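Local coordinates for protein inactive Zymogen C11 Protease (Parabacteroides distasonis, PDB 6MZO) that is the inactive zymogen of a clostripain-like protease of family C11, and would probably cleave peptide bonds as a cysteine endopeptidase once activated, at residues Q31-I36 with N191-Q196; K37-E41 with L68-I73; I125-R130 with A339-L343; D179-P185 with T226-S232; L254-V259 with V335-A339. All coordinates share one frame. Residues are numbered along the deposited sequence.

The five contacts run from one end of the nine-stranded sheet to small elements beyond the other. Interactions 1 and 2 use successive turns of helix 26-43, with centres 14 Å apart. Interaction 1 touches the antiparallel strand pair of interaction 4, Phe193 CZ lying 3.5 Å from Ile227 CD1. Interactions 3 and 5 share Ala339, and their centres are 13 Å apart; those of interactions 2 and 5 are 51 Å apart. In clan CD peptidases the active site lies at the C-terminal ends of central parallel strands, so the end of strand 178-183 probably faces that region. A glycerol, probably from the crystallisation liquor, lies about 3 Å from the Leu254 side chain.

Interaction 1: residues Q31-I36 with N191-Q196; sequences QNLRAI and NGFPYQ
Tyr195, Asn191 and Asn32 supply more than half of the 394 Å² buried here. Residues 31-36 are regular helix, whereas 191-194 form a loop that enters a helix at about Tyr195. CA-CA spacings set the register: Asn32-Asn191 6.0 Å, Ala35-Gln196 4.5 Å and Ile36-Tyr195 5.0 Å. Asn32 (chi1 m) donates from ND2 to Asn191 O at 2.7 Å and 169°, an acceptor shared with Trp114 NE1. Water 1 donates to Asn32 OD1 at 2.5 Å and to Phe193 O at 2.7 Å. Tyr195 (chi1 m) lays CB 3.4 Å from Ile36 CG1 and 4.0 Å from Ala35 CB, with Asn32 OD1 at its ring edge, 3.5 Å from CD2. Ala35 O receives a CA-H...O contact from Gln196 CA at 3.2 Å. Pro194 centres an inverse gamma turn. Helix 26-43 is a beta-alpha-beta crossover between parallel strands 14-19 and 49-54, and the loop before helix 195-203 packs on it. Tyr195 OH bonds Asp161, helix 209-220 touches Asn191, and Ile36 rests on strand 14-19.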
# COMPACT_ATOMS: atom_id res chain seq x y z
N GLN A 31 11.74 -12.18 9.74
CA GLN A 31 12.33 -12.44 8.41
C GLN A 31 12.59 -11.17 7.64
O GLN A 31 13.64 -11.02 7.01
CB GLN A 31 11.40 -13.32 7.56
CG GLN A 31 11.93 -13.69 6.21
CD GLN A 31 10.98 -14.66 5.48
OE1 GLN A 31 10.16 -15.34 6.11
NE2 GLN A 31 11.07 -14.69 4.15
N ASN A 32 11.64 -10.22 7.71
CA ASN A 32 11.85 -8.94 7.03
C ASN A 32 12.97 -8.15 7.66
O ASN A 32 13.71 -7.47 6.93
CB ASN A 32 10.57 -8.11 7.04
CG ASN A 32 9.64 -8.58 5.96
OD1 ASN A 32 10.08 -8.86 4.84
ND2 ASN A 32 8.39 -8.77 6.31
N LEU A 33 13.08 -8.19 8.96
CA LEU A 33 14.22 -7.46 9.61
C LEU A 33 15.57 -8.05 9.13
O LEU A 33 16.53 -7.33 8.85
CB LEU A 33 14.14 -7.54 11.13
CG LEU A 33 13.12 -6.48 11.62
CD1 LEU A 33 12.76 -6.80 13.06
CD2 LEU A 33 13.78 -5.11 11.52
N ARG A 34 15.63 -9.36 8.98
CA ARG A 34 16.82 -9.99 8.42
C ARG A 34 17.10 -9.47 6.99
O ARG A 34 18.27 -9.17 6.63
CB ARG A 34 16.64 -11.55 8.44
CG ARG A 34 17.83 -12.30 7.84
CD ARG A 34 17.67 -12.62 6.36
NE ARG A 34 16.77 -13.75 6.17
CZ ARG A 34 15.84 -13.88 5.23
NH1 ARG A 34 15.12 -15.01 5.20
NH2 ARG A 34 15.64 -12.92 4.32
N ALA A 35 16.05 -9.37 6.15
CA ALA A 35 16.23 -8.91 4.78
C ALA A 35 16.71 -7.42 4.77
O ALA A 35 17.55 -7.07 3.95
CB ALA A 35 14.90 -9.05 3.99
N ILE A 36 16.14 -6.61 5.65
CA ILE A 36 16.52 -5.20 5.73
C ILE A 36 17.96 -5.10 6.13
O ILE A 36 18.72 -4.28 5.52
CB ILE A 36 15.63 -4.45 6.78
CG1 ILE A 36 14.22 -4.31 6.20
CG2 ILE A 36 16.25 -3.07 7.20
CD1 ILE A 36 13.14 -4.03 7.30
N ASN A 191 6.78 -12.90 3.36
CA ASN A 191 7.53 -11.82 3.95
C ASN A 191 6.96 -10.49 3.49
O ASN A 191 6.74 -9.59 4.32
CB ASN A 191 9.00 -11.94 3.58
CG ASN A 191 9.20 -12.56 2.22
OD1 ASN A 191 8.27 -13.14 1.65
ND2 ASN A 191 10.41 -12.45 1.68
N GLY A 192 6.65 -10.36 2.21
CA GLY A 192 6.38 -9.02 1.73
C GLY A 192 7.45 -8.54 0.72
O GLY A 192 7.87 -9.35 -0.14
N PHE A 193 7.81 -7.25 0.78
CA PHE A 193 8.75 -6.69 -0.19
C PHE A 193 10.16 -7.28 -0.04
O PHE A 193 10.55 -7.78 1.04
CB PHE A 193 8.83 -5.15 -0.10
CG PHE A 193 7.80 -4.45 -0.88
CD1 PHE A 193 6.47 -4.62 -0.60
CD2 PHE A 193 8.19 -3.60 -1.94
CE1 PHE A 193 5.47 -3.89 -1.36
CE2 PHE A 193 7.24 -2.92 -2.71
CZ PHE A 193 5.89 -3.04 -2.39
N PRO A 194 10.96 -7.22 -1.12
CA PRO A 194 12.33 -7.78 -1.06
C PRO A 194 13.27 -6.73 -0.49
O PRO A 194 14.02 -6.05 -1.22
CB PRO A 194 12.62 -8.10 -2.53
CG PRO A 194 11.86 -6.99 -3.30
CD PRO A 194 10.51 -6.93 -2.50
N TYR A 195 13.16 -6.55 0.82
CA TYR A 195 13.94 -5.46 1.43
C TYR A 195 15.38 -5.67 1.12
O TYR A 195 16.16 -4.69 1.06
CB TYR A 195 13.70 -5.37 2.98
CG TYR A 195 12.27 -4.92 3.23
CD1 TYR A 195 11.93 -3.59 3.01
CD2 TYR A 195 11.27 -5.83 3.51
CE1 TYR A 195 10.60 -3.15 3.17
CE2 TYR A 195 9.92 -5.41 3.66
CZ TYR A 195 9.61 -4.06 3.46
OH TYR A 195 8.32 -3.65 3.56
N GLN A 196 15.82 -6.93 0.93
CA GLN A 196 17.27 -7.11 0.75
C GLN A 196 17.81 -6.54 -0.57
O GLN A 196 19.06 -6.45 -0.72
CB GLN A 196 17.59 -8.61 0.85
CG GLN A 196 17.10 -9.44 -0.37
CD GLN A 196 15.61 -9.76 -0.41
OE1 GLN A 196 14.81 -9.44 0.48
NE2 GLN A 196 15.22 -10.45 -1.50
O HOH W 1 11.45 -9.52 2.83

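Interaction 2: residues K37-E41 with L68-I73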
# COMPACT_ATOMS: atom_id res chain seq x y z
N LYS A 37 18.37 -5.86 7.14
CA LYS A 37 19.81 -5.78 7.53
C LYS A 37 20.73 -6.23 6.40
O LYS A 37 21.79 -5.63 6.17
CB LYS A 37 20.06 -6.63 8.77
CG LYS A 37 19.39 -6.07 10.01
CD LYS A 37 19.05 -7.16 11.06
CE LYS A 37 20.20 -7.65 11.76
NZ LYS A 37 19.78 -8.72 12.83
N GLU A 38 20.35 -7.28 5.66
CA GLU A 38 21.19 -7.68 4.53
C GLU A 38 21.20 -6.59 3.45
O GLU A 38 22.26 -6.38 2.77
CB GLU A 38 20.72 -9.02 3.90
CG GLU A 38 20.98 -10.13 4.93
CD GLU A 38 20.78 -11.52 4.39
OE1 GLU A 38 20.06 -11.67 3.40
OE2 GLU A 38 21.34 -12.46 4.96
N GLY A 39 20.07 -5.94 3.26
CA GLY A 39 19.98 -4.91 2.21
C GLY A 39 20.85 -3.70 2.57
O GLY A 39 21.52 -3.14 1.68
N ILE A 40 20.81 -3.27 3.84
CA ILE A 40 21.72 -2.16 4.19
C ILE A 40 23.14 -2.55 3.99
O ILE A 40 23.96 -1.70 3.56
CB ILE A 40 21.51 -1.76 5.70
CG1 ILE A 40 20.05 -1.30 5.89
CG2 ILE A 40 22.57 -0.73 6.15
CD1 ILE A 40 19.75 -1.35 7.47
N GLU A 41 23.52 -3.77 4.38
CA GLU A 41 24.92 -4.14 4.24
C GLU A 41 25.34 -4.20 2.76
O GLU A 41 26.52 -3.99 2.43
CB GLU A 41 25.23 -5.49 4.92
CG GLU A 41 25.00 -5.52 6.42
CD GLU A 41 25.24 -6.92 7.00
OE1 GLU A 41 24.27 -7.53 7.55
OE2 GLU A 41 26.37 -7.40 6.85
N LEU A 68 25.09 1.28 9.52
CA LEU A 68 26.29 0.59 9.16
C LEU A 68 27.44 1.12 9.98
O LEU A 68 27.60 2.27 10.11
CB LEU A 68 26.62 0.80 7.70
CG LEU A 68 26.23 -0.29 6.74
CD1 LEU A 68 26.76 -0.02 5.36
CD2 LEU A 68 26.64 -1.66 7.21
N GLU A 69 28.23 0.24 10.50
CA GLU A 69 29.37 0.62 11.26
C GLU A 69 30.45 -0.32 10.81
O GLU A 69 30.33 -1.49 10.94
CB GLU A 69 29.04 0.49 12.73
CG GLU A 69 30.17 0.34 13.67
CD GLU A 69 29.69 0.04 15.07
OE1 GLU A 69 30.07 -1.04 15.54
OE2 GLU A 69 28.97 0.87 15.64
N ALA A 70 31.49 0.25 10.24
CA ALA A 70 32.61 -0.49 9.69
C ALA A 70 32.05 -1.51 8.69
O ALA A 70 31.40 -1.12 7.75
CB ALA A 70 33.49 -1.09 10.77
N ASP A 71 32.27 -2.80 8.89
CA ASP A 71 31.68 -3.72 7.90
C ASP A 71 30.39 -4.34 8.37
O ASP A 71 29.94 -5.30 7.78
CB ASP A 71 32.65 -4.85 7.49
CG ASP A 71 34.03 -4.35 7.04
OD1 ASP A 71 34.12 -3.41 6.24
OD2 ASP A 71 35.04 -4.94 7.44
N THR A 72 29.74 -3.78 9.38
CA THR A 72 28.60 -4.48 9.91
C THR A 72 27.44 -3.62 10.35
O THR A 72 27.52 -2.46 10.36
CB THR A 72 29.11 -5.34 11.09
OG1 THR A 72 28.11 -6.26 11.50
CG2 THR A 72 29.49 -4.47 12.25
N ILE A 73 26.35 -4.24 10.69
CA ILE A 73 25.14 -3.55 11.12
C ILE A 73 25.26 -3.29 12.62
O ILE A 73 25.66 -4.19 13.35
CB ILE A 73 23.86 -4.40 10.91
CG1 ILE A 73 23.60 -4.65 9.44
CG2 ILE A 73 22.61 -3.69 11.49
CD1 ILE A 73 23.04 -3.43 8.71
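Lys37 starts this turn of helix and offers chiefly its backbone and the root of its side chain: its carbonyl O lies 3.6 Å from Ile73 CD1 and its CB 4.1 Å from Ile73 CG1, while the ammonium leads away. Three residues on, Ile40 is directed at the hairpin. Its CG2 sits 3.7 Å from Leu68 CG and 3.8 Å from Ile73 CD1, so one methyl bridges residues on two neighbouring strands. Glu41 contributes the aliphatic part of its side chain, with CG 3.4 Å from Ile73 CG1 and 4.3 Å from Leu68 CD2. No hydrogen bond crosses the interface, and the 291 Å² buried reflects apolar packing near the surface, in which Ile73 gives up 93 Å². The opposing segment is the tip of a two-residue beta hairpin: a type II' turn from Glu69 to Thr72, with Ala70 at phi/psi 54/-120, is closed by Glu69 N to Thr72 O and Thr72 N to Glu69 O, both 2.8 Å. This turn of helix 26-43 thus lies against the outer part of the main sheet, where strand 72-80 is outermost and Leu66 of strand 62-69 is touched by Lys37, Ile40 and Ile73.

Interaction 3: residues I125-R130 with A339-L343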
# COMPACT_ATOMS: atom_id res chain seq x y z
N ILE A 125 -15.27 -6.67 7.08
CA ILE A 125 -15.34 -6.95 5.63
C ILE A 125 -15.95 -8.29 5.30
O ILE A 125 -16.74 -8.40 4.35
CB ILE A 125 -13.95 -6.89 4.95
CG1 ILE A 125 -14.09 -7.06 3.43
CG2 ILE A 125 -12.99 -7.92 5.53
CD1 ILE A 125 -14.98 -6.02 2.76
N TYR A 126 -15.61 -9.32 6.08
CA TYR A 126 -16.12 -10.65 5.80
C TYR A 126 -17.64 -10.66 5.99
O TYR A 126 -18.37 -11.26 5.20
CB TYR A 126 -15.46 -11.70 6.70
CG TYR A 126 -14.00 -11.94 6.41
CD1 TYR A 126 -13.00 -11.18 7.02
CD2 TYR A 126 -13.61 -12.93 5.51
CE1 TYR A 126 -11.66 -11.40 6.74
CE2 TYR A 126 -12.28 -13.16 5.24
CZ TYR A 126 -11.31 -12.40 5.85
OH TYR A 126 -10.00 -12.65 5.54
N SER A 127 -18.07 -9.97 7.05
CA SER A 127 -19.48 -9.78 7.35
C SER A 127 -20.15 -9.01 6.21
O SER A 127 -21.22 -9.39 5.73
CB SER A 127 -19.63 -9.06 8.70
OG SER A 127 -20.80 -8.26 8.77
N TYR A 128 -19.48 -7.96 5.74
CA TYR A 128 -20.01 -7.14 4.64
C TYR A 128 -20.03 -7.94 3.32
O TYR A 128 -20.88 -7.63 2.47
CB TYR A 128 -19.20 -5.85 4.45
CG TYR A 128 -19.32 -4.81 5.57
CD1 TYR A 128 -20.20 -4.96 6.63
CD2 TYR A 128 -18.53 -3.68 5.56
CE1 TYR A 128 -20.29 -4.00 7.63
CE2 TYR A 128 -18.61 -2.73 6.55
CZ TYR A 128 -19.49 -2.88 7.59
OH TYR A 128 -19.53 -1.91 8.57
N LEU A 129 -19.13 -8.92 3.16
CA LEU A 129 -19.12 -9.78 1.97
C LEU A 129 -20.03 -10.99 2.14
O LEU A 129 -19.98 -11.93 1.36
CB LEU A 129 -17.71 -10.27 1.63
CG LEU A 129 -16.84 -9.14 1.09
CD1 LEU A 129 -15.36 -9.52 0.91
CD2 LEU A 129 -17.39 -8.60 -0.22
N ARG A 130 -20.86 -10.93 3.18
CA ARG A 130 -21.82 -12.00 3.49
C ARG A 130 -21.19 -13.40 3.72
O ARG A 130 -21.79 -14.43 3.37
CB ARG A 130 -22.89 -12.08 2.38
CG ARG A 130 -23.77 -10.86 2.28
CD ARG A 130 -24.90 -11.07 1.29
NE ARG A 130 -26.03 -10.18 1.55
CZ ARG A 130 -27.14 -10.15 0.83
NH1 ARG A 130 -27.29 -10.97 -0.21
NH2 ARG A 130 -28.12 -9.29 1.14
N ALA A 339 -25.92 -6.99 -3.96
CA ALA A 339 -25.91 -8.00 -2.92
C ALA A 339 -25.10 -7.59 -1.69
O ALA A 339 -25.11 -8.29 -0.68
CB ALA A 339 -25.39 -9.31 -3.47
N LEU A 340 -24.42 -6.44 -1.79
CA LEU A 340 -23.54 -5.94 -0.73
C LEU A 340 -23.97 -4.59 -0.14
O LEU A 340 -23.17 -3.65 -0.12
CB LEU A 340 -22.11 -5.82 -1.28
CG LEU A 340 -21.61 -7.11 -1.93
CD1 LEU A 340 -20.22 -7.01 -2.39
CD2 LEU A 340 -21.70 -8.18 -0.87
N PRO A 341 -25.20 -4.49 0.39
CA PRO A 341 -25.63 -3.13 0.73
C PRO A 341 -24.86 -2.47 1.88
O PRO A 341 -24.70 -1.26 1.78
CB PRO A 341 -27.11 -3.31 1.12
CG PRO A 341 -27.21 -4.76 1.53
CD PRO A 341 -26.21 -5.51 0.67
N LYS A 342 -24.40 -3.21 2.88
CA LYS A 342 -23.65 -2.60 3.97
C LYS A 342 -22.30 -2.10 3.43
O LYS A 342 -21.83 -1.02 3.81
CB LYS A 342 -23.47 -3.57 5.15
CG LYS A 342 -24.51 -3.32 6.24
CD LYS A 342 -24.49 -4.34 7.37
CE LYS A 342 -25.30 -3.79 8.53
NZ LYS A 342 -25.59 -4.82 9.57
N LEU A 343 -21.69 -2.82 2.49
CA LEU A 343 -20.40 -2.40 1.99
C LEU A 343 -20.60 -1.17 1.09
O LEU A 343 -19.82 -0.22 1.13
CB LEU A 343 -19.75 -3.53 1.22
CG LEU A 343 -18.26 -3.42 0.95
CD1 LEU A 343 -17.52 -3.15 2.27
CD2 LEU A 343 -17.88 -4.77 0.37
O HOH W 2 -22.53 -5.67 2.37
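Apolar packing accounts for much of the 415 Å² buried between the short helix 125-128 and the start of helix 341-347. Leu343 is its hub: its CD1 meets Ile125 CD1 at 3.9 Å and Tyr128 CD2 at 3.5 Å, the latter at the edge of the ring, while its CD2 meets Leu129 CD2 at 3.9 Å. Leu129 CD2 also lies 3.9 Å from Leu340 CD1, and Lys342 CB approaches Tyr128 CD1 at 3.8 Å. Polar linkage runs through solvent. Water 2 donates to Tyr128 O at 2.6 Å and accepts from Leu343 N at 3.0 Å, so a carbonyl at the end of one helix is joined to an amide in the first turn of the other, for which Leu340 stands at the N-cap position. The Arg130 guanidinium makes a looser contact: Ala339 O rests over one face, 3.1 Å from Arg130 NE, at an angle too poor for a hydrogen bond. A Schellman motif ends helix 125-128; Arg130, with phi/psi 58/36, is its C-prime residue, bonds Ser127 O through its N at 3.0 Å, and carries its side chain toward 339-341. Around the contact, Pro122 touches Tyr128 and Leu343, and Tyr334 of strand 332-334 packs against both Leu340 and Leu343, so the two helix ends meet beside that strand.

Interaction 4: residues D179-P185 with T226-S232; sequences DYIIGSP and TISVMKS
Five backbone hydrogen bonds join these segments in antiparallel register. Ile181 and Met230 form one hydrogen-bonded pair (Ile181 N to Met230 O 3.0 Å, Met230 N to Ile181 O 2.9 Å) and Gly183 and Ser228 another (Gly183 N to Ser228 O 3.1 Å, Ser228 N to Gly183 O 2.9 Å). Ser232 N extends the set to Asp179 O at 3.0 Å. Between them come the non-hydrogen-bonded pairs Tyr180-Lys231 and Ile182-Val229, with CA-CA 4.8 and 4.6 Å. Strands 180-183 and 226-231 have axes 4.7 Å apart at 168°, and the chain turns a corner at Asp179, before strand 180-183. Beyond Gly183, Ser184 OG (chi1 t) and Thr226 OG1 (chi1 p) approach to 2.7 Å, and Thr226 OG1 is also hydrogen-bonded to Thr186. Packing follows the two faces. On that of Tyr180, Ile182, Val229 and Lys231, Tyr180 CE1 meets Lys231 CG at 3.6 Å, Tyr180 CD1 meets Val229 CG1 at 4.2 Å, and Ile182 CG1 meets Val229 CG2 at 4.3 Å. On the other, Ile181 CB lies 4.5 Å from Met230 CB. This is one of the antiparallel joins of the mixed sheet, where the parallel run ending at 178-183 meets 226-231; it buries 641 Å². Strand 155-162 runs parallel on the far side of 178-183, strand 302-307 flanks 226-231 antiparallel, and helix 209-220 packs on the Tyr180 and Val229 face.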
# COMPACT_ATOMS: atom_id res chain seq x y z
N ASP A 179 4.31 11.99 -2.31
CA ASP A 179 4.48 12.24 -3.71
C ASP A 179 4.19 11.02 -4.58
O ASP A 179 3.72 11.15 -5.65
CB ASP A 179 5.87 12.78 -4.01
CG ASP A 179 6.11 14.14 -3.40
OD1 ASP A 179 5.20 14.93 -3.29
OD2 ASP A 179 7.23 14.39 -3.02
N TYR A 180 4.53 9.84 -4.06
CA TYR A 180 4.33 8.58 -4.73
C TYR A 180 3.80 7.55 -3.75
O TYR A 180 4.14 7.57 -2.62
CB TYR A 180 5.67 8.06 -5.30
CG TYR A 180 6.18 8.92 -6.39
CD1 TYR A 180 5.75 8.76 -7.66
CD2 TYR A 180 7.04 9.93 -6.13
CE1 TYR A 180 6.18 9.59 -8.66
CE2 TYR A 180 7.48 10.77 -7.11
CZ TYR A 180 7.04 10.60 -8.38
OH TYR A 180 7.47 11.44 -9.35
N ILE A 181 2.99 6.64 -4.25
CA ILE A 181 2.47 5.55 -3.47
C ILE A 181 2.89 4.26 -4.17
O ILE A 181 2.69 4.12 -5.31
CB ILE A 181 0.93 5.57 -3.41
CG1 ILE A 181 0.41 6.85 -2.80
CG2 ILE A 181 0.41 4.40 -2.62
CD1 ILE A 181 0.81 7.02 -1.39
N ILE A 182 3.44 3.33 -3.42
CA ILE A 182 3.89 2.06 -3.94
C ILE A 182 3.08 0.95 -3.28
O ILE A 182 3.01 0.95 -2.10
CB ILE A 182 5.38 1.82 -3.63
CG1 ILE A 182 6.21 2.97 -4.15
CG2 ILE A 182 5.88 0.55 -4.27
CD1 ILE A 182 7.63 2.96 -3.69
N GLY A 183 2.52 0.03 -4.04
CA GLY A 183 1.73 -1.02 -3.40
C GLY A 183 1.33 -2.08 -4.39
O GLY A 183 1.76 -2.04 -5.55
N SER A 184 0.55 -3.02 -3.89
CA SER A 184 0.01 -4.09 -4.77
C SER A 184 -1.46 -3.97 -4.86
O SER A 184 -2.15 -3.75 -3.84
CB SER A 184 0.37 -5.48 -4.22
OG SER A 184 -0.25 -6.54 -4.99
N PRO A 185 -2.02 -4.14 -6.06
CA PRO A 185 -3.50 -4.26 -6.15
C PRO A 185 -4.02 -5.57 -5.69
O PRO A 185 -5.24 -5.68 -5.57
CB PRO A 185 -3.81 -4.05 -7.62
CG PRO A 185 -2.48 -4.43 -8.34
CD PRO A 185 -1.35 -4.06 -7.39
N THR A 226 1.99 -8.74 -7.93
CA THR A 226 1.56 -7.59 -8.72
C THR A 226 2.05 -6.36 -8.02
O THR A 226 1.97 -6.33 -6.75
CB THR A 226 0.02 -7.50 -8.90
OG1 THR A 226 -0.60 -7.27 -7.60
CG2 THR A 226 -0.55 -8.78 -9.57
N ILE A 227 2.52 -5.34 -8.76
CA ILE A 227 3.03 -4.12 -8.11
C ILE A 227 2.66 -2.93 -8.99
O ILE A 227 2.46 -3.07 -10.22
CB ILE A 227 4.58 -4.22 -7.91
CG1 ILE A 227 5.10 -3.11 -6.96
CG2 ILE A 227 5.27 -4.30 -9.27
CD1 ILE A 227 4.63 -3.47 -5.58
N SER A 228 2.47 -1.78 -8.36
CA SER A 228 2.31 -0.52 -9.08
C SER A 228 2.74 0.65 -8.28
O SER A 228 2.88 0.56 -7.03
CB SER A 228 0.87 -0.31 -9.52
OG SER A 228 -0.01 -0.36 -8.41
N VAL A 229 3.04 1.70 -9.02
CA VAL A 229 3.49 2.95 -8.42
C VAL A 229 2.63 4.10 -8.93
O VAL A 229 2.53 4.29 -10.17
CB VAL A 229 4.93 3.27 -8.82
CG1 VAL A 229 5.37 4.57 -8.15
CG2 VAL A 229 5.88 2.21 -8.37
N MET A 230 2.06 4.88 -8.03
CA MET A 230 1.15 5.97 -8.43
C MET A 230 1.80 7.30 -8.13
O MET A 230 2.43 7.50 -7.06
CB MET A 230 -0.22 5.84 -7.71
CG MET A 230 -1.24 4.93 -8.38
SD MET A 230 -0.66 3.26 -8.62
CE MET A 230 -0.49 2.77 -6.89
N LYS A 231 1.65 8.24 -9.09
CA LYS A 231 2.20 9.58 -8.96
C LYS A 231 1.07 10.50 -8.44
O LYS A 231 0.11 10.85 -9.16
CB LYS A 231 2.75 10.08 -10.34
CG LYS A 231 3.49 11.44 -10.27
CD LYS A 231 4.15 11.63 -11.65
CE LYS A 231 4.83 12.99 -11.74
NZ LYS A 231 3.78 13.96 -12.05
N SER A 232 1.19 10.91 -7.17
CA SER A 232 0.06 11.55 -6.51
C SER A 232 -0.43 12.83 -7.14
O SER A 232 -1.67 13.10 -7.13
CB SER A 232 0.38 11.81 -5.01
OG SER A 232 0.64 10.57 -4.37

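Interaction 5: residues L254-V259 with V335-A339; sequences LFAVPV and VPQEA
Phe255 (chi1 m) lays its ring under Glu338: Glu338 CB stands 4.1 Å from the ring centroid, 25° off the normal, in a CH-pi contact, and Glu338 N sits over a ring face at 3.5 Å from CD1. Phe255 CE1 also lies 4.2 Å from Pro336 CB, and at the ring edge Phe255 CD1 is 3.9 Å from Pro336 O. Leu254 and Phe255 belong to helix 251-255, and the segment goes on as a loop; Val335 to Gln337 are extended, and Glu338 turns to phi/psi -59/-33. Nearest CA pairs are Phe255-Gln337 5.3 Å, Leu254-Pro336 6.5 Å and Val259-Val335 7.9 Å. Val259 CG1 (chi1 m) meets Val335 CG1 and Gln337 CD, each at 3.8 Å. No direct hydrogen bond crosses; waters make the polar links. Water 3 donates to Leu254 O at 2.7 Å and Pro336 O at 2.8 Å. Water 4 donates to Phe255 O at 3.1 Å and accepts from Glu338 N at 2.9 Å, while water 5 donates to Glu338 OE1 at 2.6 Å and weakly to Phe255 O at 3.3 Å. Within 335-339, Gln337 NE2 bonds Val335 O at 2.9 Å. The contact is a hydrated, partly buried docking of a helix end on a connecting loop. That loop links strand 332-334 to helix 341-347, whose Asn344 touches Phe255 and Pro336, while Tyr281 of helix 278-283 packs on Leu254, Val335 and Pro336.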
# COMPACT_ATOMS: atom_id res chain seq x y z
N LEU A 254 -25.27 1.04 -11.80
CA LEU A 254 -24.07 0.41 -11.28
C LEU A 254 -24.28 -1.09 -11.07
O LEU A 254 -23.42 -1.93 -11.37
CB LEU A 254 -23.65 1.08 -9.96
CG LEU A 254 -23.36 2.55 -10.19
CD1 LEU A 254 -23.19 3.21 -8.77
CD2 LEU A 254 -22.06 2.78 -10.97
N PHE A 255 -25.46 -1.41 -10.56
CA PHE A 255 -25.74 -2.79 -10.19
C PHE A 255 -25.92 -3.65 -11.42
O PHE A 255 -25.82 -4.88 -11.34
CB PHE A 255 -27.00 -2.86 -9.31
CG PHE A 255 -26.85 -2.23 -7.92
CD1 PHE A 255 -25.59 -1.89 -7.41
CD2 PHE A 255 -27.97 -1.98 -7.16
CE1 PHE A 255 -25.50 -1.33 -6.16
CE2 PHE A 255 -27.89 -1.43 -5.89
CZ PHE A 255 -26.64 -1.11 -5.38
N ALA A 256 -26.19 -3.04 -12.55
CA ALA A 256 -26.30 -3.78 -13.80
C ALA A 256 -24.94 -4.29 -14.35
O ALA A 256 -24.89 -5.16 -15.25
CB ALA A 256 -27.03 -2.91 -14.87
N VAL A 257 -23.83 -3.78 -13.84
CA VAL A 257 -22.54 -4.30 -14.27
C VAL A 257 -22.33 -5.72 -13.75
O VAL A 257 -22.37 -5.92 -12.53
CB VAL A 257 -21.38 -3.44 -13.77
CG1 VAL A 257 -20.04 -4.09 -14.13
CG2 VAL A 257 -21.54 -1.98 -14.23
N PRO A 258 -22.07 -6.68 -14.64
CA PRO A 258 -21.93 -8.07 -14.16
C PRO A 258 -20.52 -8.41 -13.68
O PRO A 258 -19.57 -8.59 -14.46
CB PRO A 258 -22.31 -8.90 -15.40
CG PRO A 258 -21.80 -8.09 -16.56
CD PRO A 258 -21.87 -6.58 -16.10
N VAL A 259 -20.36 -8.55 -12.36
CA VAL A 259 -19.02 -8.80 -11.84
C VAL A 259 -18.44 -10.14 -12.27
O VAL A 259 -17.24 -10.33 -12.22
CB VAL A 259 -18.94 -8.75 -10.31
CG1 VAL A 259 -19.26 -7.35 -9.84
CG2 VAL A 259 -19.85 -9.81 -9.70
N VAL A 335 -16.34 -2.33 -6.59
CA VAL A 335 -17.44 -2.36 -7.56
C VAL A 335 -18.74 -2.48 -6.74
O VAL A 335 -19.01 -3.53 -6.18
CB VAL A 335 -17.30 -3.56 -8.51
CG1 VAL A 335 -18.57 -3.69 -9.38
CG2 VAL A 335 -16.01 -3.35 -9.40
N PRO A 336 -19.57 -1.41 -6.73
CA PRO A 336 -20.83 -1.53 -5.99
C PRO A 336 -21.72 -2.66 -6.56
O PRO A 336 -21.82 -2.89 -7.78
CB PRO A 336 -21.51 -0.18 -6.22
CG PRO A 336 -20.26 0.79 -6.25
CD PRO A 336 -19.25 -0.00 -7.09
N GLN A 337 -22.34 -3.36 -5.63
CA GLN A 337 -23.13 -4.54 -5.97
C GLN A 337 -24.40 -4.59 -5.14
O GLN A 337 -24.41 -4.25 -3.94
CB GLN A 337 -22.31 -5.82 -5.73
CG GLN A 337 -21.10 -5.93 -6.67
CD GLN A 337 -20.08 -6.94 -6.18
OE1 GLN A 337 -20.34 -8.17 -6.15
NE2 GLN A 337 -18.90 -6.43 -5.79
N GLU A 338 -25.47 -5.01 -5.78
CA GLU A 338 -26.78 -5.05 -5.12
C GLU A 338 -26.74 -5.95 -3.89
O GLU A 338 -27.39 -5.69 -2.86
CB GLU A 338 -27.83 -5.53 -6.11
CG GLU A 338 -29.26 -5.38 -5.58
CD GLU A 338 -30.31 -5.84 -6.58
OE1 GLU A 338 -29.98 -6.12 -7.75
OE2 GLU A 338 -31.47 -5.96 -6.18
N ALA A 339 -25.92 -6.99 -3.96
CA ALA A 339 -25.91 -8.00 -2.92
C ALA A 339 -25.10 -7.59 -1.69
O ALA A 339 -25.11 -8.29 -0.68
CB ALA A 339 -25.39 -9.31 -3.47
O HOH W 3 -21.05 -1.58 -10.16
O HOH W 4 -25.27 -6.00 -8.51
O HOH W 5 -27.95 -6.50 -9.36
O HOH W 6 -22.83 -4.99 -9.68